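Local structure of Alpha/beta hydrolase (Pseudomonas aeruginosa PAO1, 4R1D) at the interface of chains A and B. The protein acts as a calcium-binding lipase of the alpha/beta hydrolase family, the type VI secretion effector Tle4, held here by its immunity protein Tli4. Sequence-based numbering; all coordinates share one arbitrary frame. Chains: chain A, Uncharacterized protein; chain B, Uncharacterized protein.

Contact 1 and contact 2 lie about 37 Å apart, measured between the centres of their C-alpha atoms, and have no residue or secondary-structure element in common. On Tli4 (chain B), contact 1 uses the end of strand 107-115, the 3-10 helix 116-118 and helix 119-132, in the N-terminal family region; contact 2 uses helix 191-205 and strand 236-245, in the C-terminal one. On Tle4 (chain A) they involve segment 393-399 and helix 84-95 with a neighbouring loop. The immunity protein therefore grips the lipase at two distant places, by polar bonds to backbone in contact 1 and by apolar burial in contact 2.

Contact 1: the interface of chains A and B. Residues chain A 393-399; chain B 115, 118, 121, 125.
B:Arg118 reaches from the Tli4 immunity protein into a turn of the alpha/beta hydrolase Tle4, where 3-10 helix 393-395 runs into the loop 396-399. The hydrogen bonds are made to main-chain atoms of the lipase, which suggests that the path of the turn, more than its side chains, is recognised. The arginine dominates the burial, with 99 Å² hidden.

Its chain is extended from CG to NE, which carries the guanidinium deep enough for NH1 to serve two carbonyls. A:Lys393 O receives NH1 of B:Arg118 at 2.7 Å in a nearly straight bond, 174° at the hydrogen and within the guanidinium plane, though A:Lys393 is poorly ordered and this length less certain. The same NH1 bonds A:Leu396 O at 3.1 Å, coming from above that carbonyl's plane. Arginine suits this place because its long chain delivers an amino group with two N-H bonds, one for each carbonyl, which come at NH1 from different directions. B:His121 adds a longer bond, NE2 to A:Gly395 O at 3.2 Å; the ring meets the oxygen nearly in its own plane, though from above the carbonyl plane.

B:Ser115, at the end of its strand, both gives and accepts. Its backbone N bonds A:Arg397 O at 2.9 Å, in the carbonyl plane on a lone pair, while its hydroxyl OG accepts from A:Gly399 N at 2.8 Å. A small hydroxyl suits this close backbone approach.

B:Ile125 CD1 touches A:Arg397 CG at 3.8 Å, packing on the aliphatic part of that arginine.

The A:Gly399 N that donates to B:Ser115 also covers one face of the B:Arg118 guanidinium, 3.5 Å above it and toward the rim; glycine brings no side chain to obstruct it.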
ATOM      1  N   LYS A 393     -24.909   0.285   7.065  1.00 52.92           N
ATOM      2  CA  LYS A 393     -24.705   1.731   7.092  1.00 55.54           C
ATOM      3  C   LYS A 393     -25.180   2.391   8.395  1.00 51.53           C
ATOM      4  O   LYS A 393     -24.561   3.336   8.877  1.00 48.20           O
ATOM      5  CB  LYS A 393     -25.379   2.375   5.868  1.00 60.50           C
ATOM      6  CG  LYS A 393     -25.388   3.901   5.852  1.00 54.29           C
ATOM      7  CD  LYS A 393     -26.625   4.466   6.554  1.00 56.78           C
ATOM      8  CE  LYS A 393     -27.868   4.372   5.680  1.00 64.94           C
ATOM      9  NZ  LYS A 393     -27.860   5.366   4.564  1.00 69.06           N
ATOM     10  N   GLU A 394     -26.254   1.859   8.975  1.00 54.73           N
ATOM     11  CA  GLU A 394     -26.996   2.532  10.046  1.00 53.34           C
ATOM     12  C   GLU A 394     -26.220   2.942  11.307  1.00 49.48           C
ATOM     13  O   GLU A 394     -26.340   4.079  11.762  1.00 46.65           O
ATOM     14  CB  GLU A 394     -28.228   1.706  10.442  1.00 56.92           C
ATOM     15  CG  GLU A 394     -29.289   1.611   9.355  1.00 58.75           C
ATOM     16  CD  GLU A 394     -28.815   0.845   8.130  1.00 66.64           C
ATOM     17  OE1 GLU A 394     -28.885  -0.405   8.144  1.00 63.67           O
ATOM     18  OE2 GLU A 394     -28.373   1.494   7.155  1.00 65.15           O
ATOM     19  N   GLY A 395     -25.451   2.023  11.882  1.00 40.74           N
ATOM     20  CA  GLY A 395     -24.778   2.289  13.141  1.00 42.06           C
ATOM     21  C   GLY A 395     -23.402   2.928  13.012  1.00 31.86           C
ATOM     22  O   GLY A 395     -22.749   3.216  14.015  1.00 32.14           O
ATOM     23  N   LEU A 396     -22.965   3.161  11.778  1.00 27.73           N
ATOM     24  CA  LEU A 396     -21.620   3.688  11.525  1.00 27.68           C
ATOM     25  C   LEU A 396     -21.445   5.155  11.911  1.00 26.94           C
ATOM     26  O   LEU A 396     -22.412   5.914  11.970  1.00 25.41           O
ATOM     27  CB  LEU A 396     -21.257   3.497  10.053  1.00 28.11           C
ATOM     28  CG  LEU A 396     -21.239   2.041   9.583  1.00 28.66           C
ATOM     29  CD1 LEU A 396     -20.937   1.986   8.094  1.00 29.78           C
ATOM     30  CD2 LEU A 396     -20.213   1.223  10.373  1.00 27.69           C
ATOM     31  N   ARG A 397     -20.200   5.555  12.161  1.00 22.19           N
ATOM     32  CA  ARG A 397     -19.904   6.938  12.495  1.00 18.58           C
ATOM     33  C   ARG A 397     -19.734   7.772  11.238  1.00 15.63           C
ATOM     34  O   ARG A 397     -19.876   8.992  11.264  1.00 18.16           O
ATOM     35  CB  ARG A 397     -18.625   7.042  13.332  1.00 17.89           C
ATOM     36  CG  ARG A 397     -18.698   6.323  14.661  1.00 21.75           C
ATOM     37  CD  ARG A 397     -17.685   6.908  15.629  1.00 19.75           C
ATOM     38  NE  ARG A 397     -16.303   6.740  15.177  1.00 18.41           N
ATOM     39  CZ  ARG A 397     -15.283   7.417  15.686  1.00 18.28           C
ATOM     40  NH1 ARG A 397     -15.497   8.321  16.640  1.00 18.64           N
ATOM     41  NH2 ARG A 397     -14.048   7.217  15.223  1.00 17.95           N
ATOM     42  N   VAL A 398     -19.405   7.106  10.139  1.00 19.52           N
ATOM     43  CA  VAL A 398     -19.155   7.802   8.889  1.00 18.92           C
ATOM     44  C   VAL A 398     -19.813   7.017   7.759  1.00 21.94           C
ATOM     45  O   VAL A 398     -19.728   5.787   7.709  1.00 23.24           O
ATOM     46  CB  VAL A 398     -17.637   7.973   8.628  1.00 22.40           C
ATOM     47  CG1 VAL A 398     -16.930   6.617   8.620  1.00 24.64           C
ATOM     48  CG2 VAL A 398     -17.382   8.720   7.321  1.00 23.48           C
ATOM     49  N   GLY A 399     -20.498   7.734   6.873  1.00 24.86           N
ATOM     50  CA  GLY A 399     -21.139   7.115   5.729  1.00 24.27           C
ATOM     51  C   GLY A 399     -20.092   6.740   4.706  1.00 23.22           C
ATOM     52  O   GLY A 399     -19.198   7.527   4.429  1.00 19.32           O
TER
ATOM     53  N   SER B 115     -19.081  11.434   9.847  1.00 17.71           N
ATOM     54  CA  SER B 115     -19.855  12.176   8.856  1.00 18.64           C
ATOM     55  C   SER B 115     -20.467  13.430   9.462  1.00 19.98           C
ATOM     56  O   SER B 115     -20.937  13.419  10.595  1.00 21.55           O
ATOM     57  CB  SER B 115     -20.941  11.305   8.219  1.00 22.38           C
ATOM     58  OG  SER B 115     -20.416  10.529   7.150  1.00 22.62           O
ATOM     59  N   ARG B 118     -23.736  12.865  10.711  1.00 20.65           N
ATOM     60  CA  ARG B 118     -23.797  11.868  11.774  1.00 24.41           C
ATOM     61  C   ARG B 118     -23.158  12.353  13.068  1.00 23.76           C
ATOM     62  O   ARG B 118     -22.871  11.545  13.958  1.00 23.16           O
ATOM     63  CB  ARG B 118     -23.122  10.571  11.329  1.00 24.08           C
ATOM     64  CG  ARG B 118     -23.812   9.919  10.149  1.00 24.97           C
ATOM     65  CD  ARG B 118     -23.253   8.549   9.863  1.00 24.22           C
ATOM     66  NE  ARG B 118     -23.702   8.075   8.560  1.00 31.18           N
ATOM     67  CZ  ARG B 118     -24.030   6.820   8.297  1.00 28.94           C
ATOM     68  NH1 ARG B 118     -23.961   5.905   9.253  1.00 33.10           N
ATOM     69  NH2 ARG B 118     -24.421   6.485   7.073  1.00 31.82           N
ATOM     70  N   HIS B 121     -24.664  11.457  16.549  1.00 25.20           N
ATOM     71  CA  HIS B 121     -24.510  10.032  16.797  1.00 24.49           C
ATOM     72  C   HIS B 121     -23.094   9.711  17.263  1.00 24.46           C
ATOM     73  O   HIS B 121     -22.900   8.968  18.225  1.00 24.40           O
ATOM     74  CB  HIS B 121     -24.842   9.217  15.549  1.00 28.73           C
ATOM     75  CG  HIS B 121     -24.618   7.749  15.726  1.00 26.26           C
ATOM     76  ND1 HIS B 121     -25.279   7.008  16.683  1.00 31.42           N
ATOM     77  CD2 HIS B 121     -23.784   6.890  15.094  1.00 27.62           C
ATOM     78  CE1 HIS B 121     -24.872   5.753  16.622  1.00 33.00           C
ATOM     79  NE2 HIS B 121     -23.966   5.656  15.666  1.00 34.43           N
ATOM     80  N   ILE B 125     -21.739   8.115  20.980  1.00 22.35           N
ATOM     81  CA  ILE B 125     -20.828   6.978  21.087  1.00 23.48           C
ATOM     82  C   ILE B 125     -19.651   7.296  22.020  1.00 17.95           C
ATOM     83  O   ILE B 125     -19.292   6.479  22.866  1.00 23.12           O
ATOM     84  CB  ILE B 125     -20.318   6.510  19.699  1.00 22.45           C
ATOM     85  CG1 ILE B 125     -21.445   5.825  18.922  1.00 22.29           C
ATOM     86  CG2 ILE B 125     -19.153   5.548  19.861  1.00 19.84           C
ATOM     87  CD1 ILE B 125     -21.098   5.530  17.472  1.00 28.19           C
TER

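Contact 2: the interface of chains A and B. Residues chain A 77, 81, 87-88, 90-91, 95; chain B 198-199, 202, 242.
An apolar interface, formed as B:Phe198 and B:Met202 of Tli4 helix 191-205 pack against Tle4 helix 84-95, joins the immunity protein to the lipase by burying hydrocarbon and sulfur. In this patch the two chains offer each other no polar partner close enough to bond.

B:Phe198 is the main intruder, with 82 Å² of its surface hidden. Its CG is anti to the backbone N (chi1 -167°), which sends the ring off its own helix toward A:Ala90, A:Leu91 and A:Ala95. The methyl CB of A:Ala95 meets ring atom CD1 at 3.8 Å, and CB of A:Ala90 meets the ring tip, CZ, at 3.9 Å. Alanine suits both positions, its short side chain letting a broad ring come near the helix. At the ring edge and in its plane lies A:Ser87 O, 3.5 Å from CE1, where the slightly positive rim of an aromatic ring may favour a carbonyl oxygen.

A:Leu91 spreads its branches between partners. CD2 meets the sulfur SD of B:Met202 at 3.9 Å, the two side chains crossing at about a right angle, while CD1 lies at the same distance, 3.9 Å, from SD of B:Met242. Methionine's flexible, polarisable thioether is well fitted to follow such a branched surface.

B:Met202 bends at its last torsion (chi3 74°), which turns its terminal methyl toward the first turns of the lipase helix. There CE packs by A:Ile88 and the hydroxyl side of A:Ser87. The methyl of A:Met81, a poorly ordered residue, lies against the backbone root of B:Met202: its CE rests 3.9 Å from CA of B:Met202.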
ATOM      1  N   GLY A  77       0.408 -12.560  -6.489  1.00 19.08           N
ATOM      2  CA  GLY A  77      -0.407 -13.022  -7.603  1.00 23.75           C
ATOM      3  C   GLY A  77      -0.195 -14.488  -7.952  1.00 33.10           C
ATOM      4  O   GLY A  77       0.551 -15.197  -7.278  1.00 31.74           O
ATOM      5  N   MET A  81       4.560 -18.092  -9.969  1.00 51.75           N
ATOM      6  CA  MET A  81       4.704 -19.193  -9.029  1.00 45.60           C
ATOM      7  C   MET A  81       6.018 -19.910  -9.314  1.00 42.06           C
ATOM      8  O   MET A  81       6.019 -21.027  -9.825  1.00 48.97           O
ATOM      9  CB  MET A  81       3.538 -20.174  -9.177  1.00 49.33           C
ATOM     10  CG  MET A  81       2.208 -19.639  -8.695  1.00 49.09           C
ATOM     11  SD  MET A  81       2.118 -19.572  -6.897  1.00 52.45           S
ATOM     12  CE  MET A  81       1.921 -21.308  -6.491  1.00 41.83           C
ATOM     13  N   SER A  87       5.808 -17.921  -2.448  1.00 23.47           N
ATOM     14  CA  SER A  87       4.425 -18.391  -2.408  1.00 21.30           C
ATOM     15  C   SER A  87       3.915 -18.509  -0.961  1.00 22.84           C
ATOM     16  O   SER A  87       2.745 -18.252  -0.685  1.00 19.50           O
ATOM     17  CB  SER A  87       4.264 -19.699  -3.183  1.00 22.46           C
ATOM     18  OG  SER A  87       4.692 -20.816  -2.419  1.00 28.06           O
ATOM     19  N   ILE A  88       4.793 -18.871  -0.033  1.00 18.75           N
ATOM     20  CA  ILE A  88       4.423 -18.823   1.385  1.00 20.12           C
ATOM     21  C   ILE A  88       4.101 -17.384   1.785  1.00 23.88           C
ATOM     22  O   ILE A  88       3.110 -17.125   2.472  1.00 16.89           O
ATOM     23  CB  ILE A  88       5.518 -19.436   2.292  1.00 21.79           C
ATOM     24  CG1 ILE A  88       5.541 -20.953   2.113  1.00 22.55           C
ATOM     25  CG2 ILE A  88       5.293 -19.076   3.765  1.00 22.45           C
ATOM     26  CD1 ILE A  88       6.576 -21.650   2.958  1.00 22.28           C
ATOM     27  N   ALA A  90       2.921 -15.027  -0.015  1.00 21.67           N
ATOM     28  CA  ALA A  90       1.640 -14.629  -0.586  1.00 19.54           C
ATOM     29  C   ALA A  90       0.493 -15.317   0.136  1.00 21.57           C
ATOM     30  O   ALA A  90      -0.588 -14.750   0.311  1.00 22.05           O
ATOM     31  CB  ALA A  90       1.592 -14.941  -2.072  1.00 21.62           C
ATOM     32  N   LEU A  91       0.717 -16.556   0.539  1.00 19.11           N
ATOM     33  CA  LEU A  91      -0.318 -17.278   1.272  1.00 18.22           C
ATOM     34  C   LEU A  91      -0.613 -16.554   2.593  1.00 16.44           C
ATOM     35  O   LEU A  91      -1.770 -16.260   2.924  1.00 17.91           O
ATOM     36  CB  LEU A  91       0.125 -18.723   1.509  1.00 16.59           C
ATOM     37  CG  LEU A  91      -0.758 -19.552   2.440  1.00 16.79           C
ATOM     38  CD1 LEU A  91      -2.170 -19.674   1.866  1.00 18.51           C
ATOM     39  CD2 LEU A  91      -0.132 -20.929   2.649  1.00 18.36           C
ATOM     40  N   ALA A  95      -3.567 -14.680   0.495  1.00 18.71           N
ATOM     41  CA  ALA A  95      -4.453 -15.761   0.103  1.00 17.65           C
ATOM     42  C   ALA A  95      -5.397 -16.212   1.217  1.00 17.08           C
ATOM     43  O   ALA A  95      -6.564 -16.497   0.947  1.00 19.83           O
ATOM     44  CB  ALA A  95      -3.650 -16.940  -0.440  1.00 22.35           C
TER
ATOM     45  N   PHE B 198      -5.228 -21.901  -3.977  1.00 21.19           N
ATOM     46  CA  PHE B 198      -3.858 -21.413  -3.906  1.00 21.54           C
ATOM     47  C   PHE B 198      -2.935 -22.485  -3.331  1.00 22.93           C
ATOM     48  O   PHE B 198      -1.837 -22.709  -3.845  1.00 21.28           O
ATOM     49  CB  PHE B 198      -3.753 -20.126  -3.086  1.00 19.24           C
ATOM     50  CG  PHE B 198      -2.429 -19.431  -3.233  1.00 26.17           C
ATOM     51  CD1 PHE B 198      -1.469 -19.516  -2.237  1.00 26.65           C
ATOM     52  CD2 PHE B 198      -2.132 -18.723  -4.385  1.00 36.52           C
ATOM     53  CE1 PHE B 198      -0.248 -18.886  -2.377  1.00 23.71           C
ATOM     54  CE2 PHE B 198      -0.909 -18.091  -4.535  1.00 40.90           C
ATOM     55  CZ  PHE B 198       0.034 -18.172  -3.523  1.00 32.10           C
ATOM     56  N   VAL B 199      -3.372 -23.140  -2.258  1.00 21.73           N
ATOM     57  CA  VAL B 199      -2.565 -24.209  -1.681  1.00 23.80           C
ATOM     58  C   VAL B 199      -2.312 -25.342  -2.685  1.00 24.98           C
ATOM     59  O   VAL B 199      -1.181 -25.795  -2.831  1.00 25.66           O
ATOM     60  CB  VAL B 199      -3.188 -24.785  -0.389  1.00 24.83           C
ATOM     61  CG1 VAL B 199      -2.360 -25.958   0.104  1.00 20.87           C
ATOM     62  CG2 VAL B 199      -3.279 -23.698   0.682  1.00 23.46           C
ATOM     63  N   MET B 202       0.316 -24.306  -4.860  1.00 28.64           N
ATOM     64  CA  MET B 202       1.621 -24.412  -4.224  1.00 24.87           C
ATOM     65  C   MET B 202       2.127 -25.858  -4.226  1.00 22.00           C
ATOM     66  O   MET B 202       3.301 -26.109  -4.520  1.00 25.01           O
ATOM     67  CB  MET B 202       1.573 -23.881  -2.787  1.00 23.46           C
ATOM     68  CG  MET B 202       1.215 -22.410  -2.649  1.00 25.26           C
ATOM     69  SD  MET B 202       0.956 -21.983  -0.902  1.00 29.51           S
ATOM     70  CE  MET B 202       2.640 -21.982  -0.274  1.00 25.10           C
ATOM     71  N   MET B 242      -3.085 -21.926   9.632  1.00 12.04           N
ATOM     72  CA  MET B 242      -4.231 -21.018   9.508  1.00 13.50           C
ATOM     73  C   MET B 242      -5.463 -21.614  10.197  1.00 12.53           C
ATOM     74  O   MET B 242      -5.766 -22.777   9.990  1.00 17.31           O
ATOM     75  CB  MET B 242      -4.533 -20.804   8.019  1.00 15.67           C
ATOM     76  CG  MET B 242      -3.341 -20.242   7.255  1.00 16.14           C
ATOM     77  SD  MET B 242      -3.473 -20.415   5.462  1.00 16.63           S
ATOM     78  CE  MET B 242      -2.867 -22.086   5.233  1.00 16.21           C
TER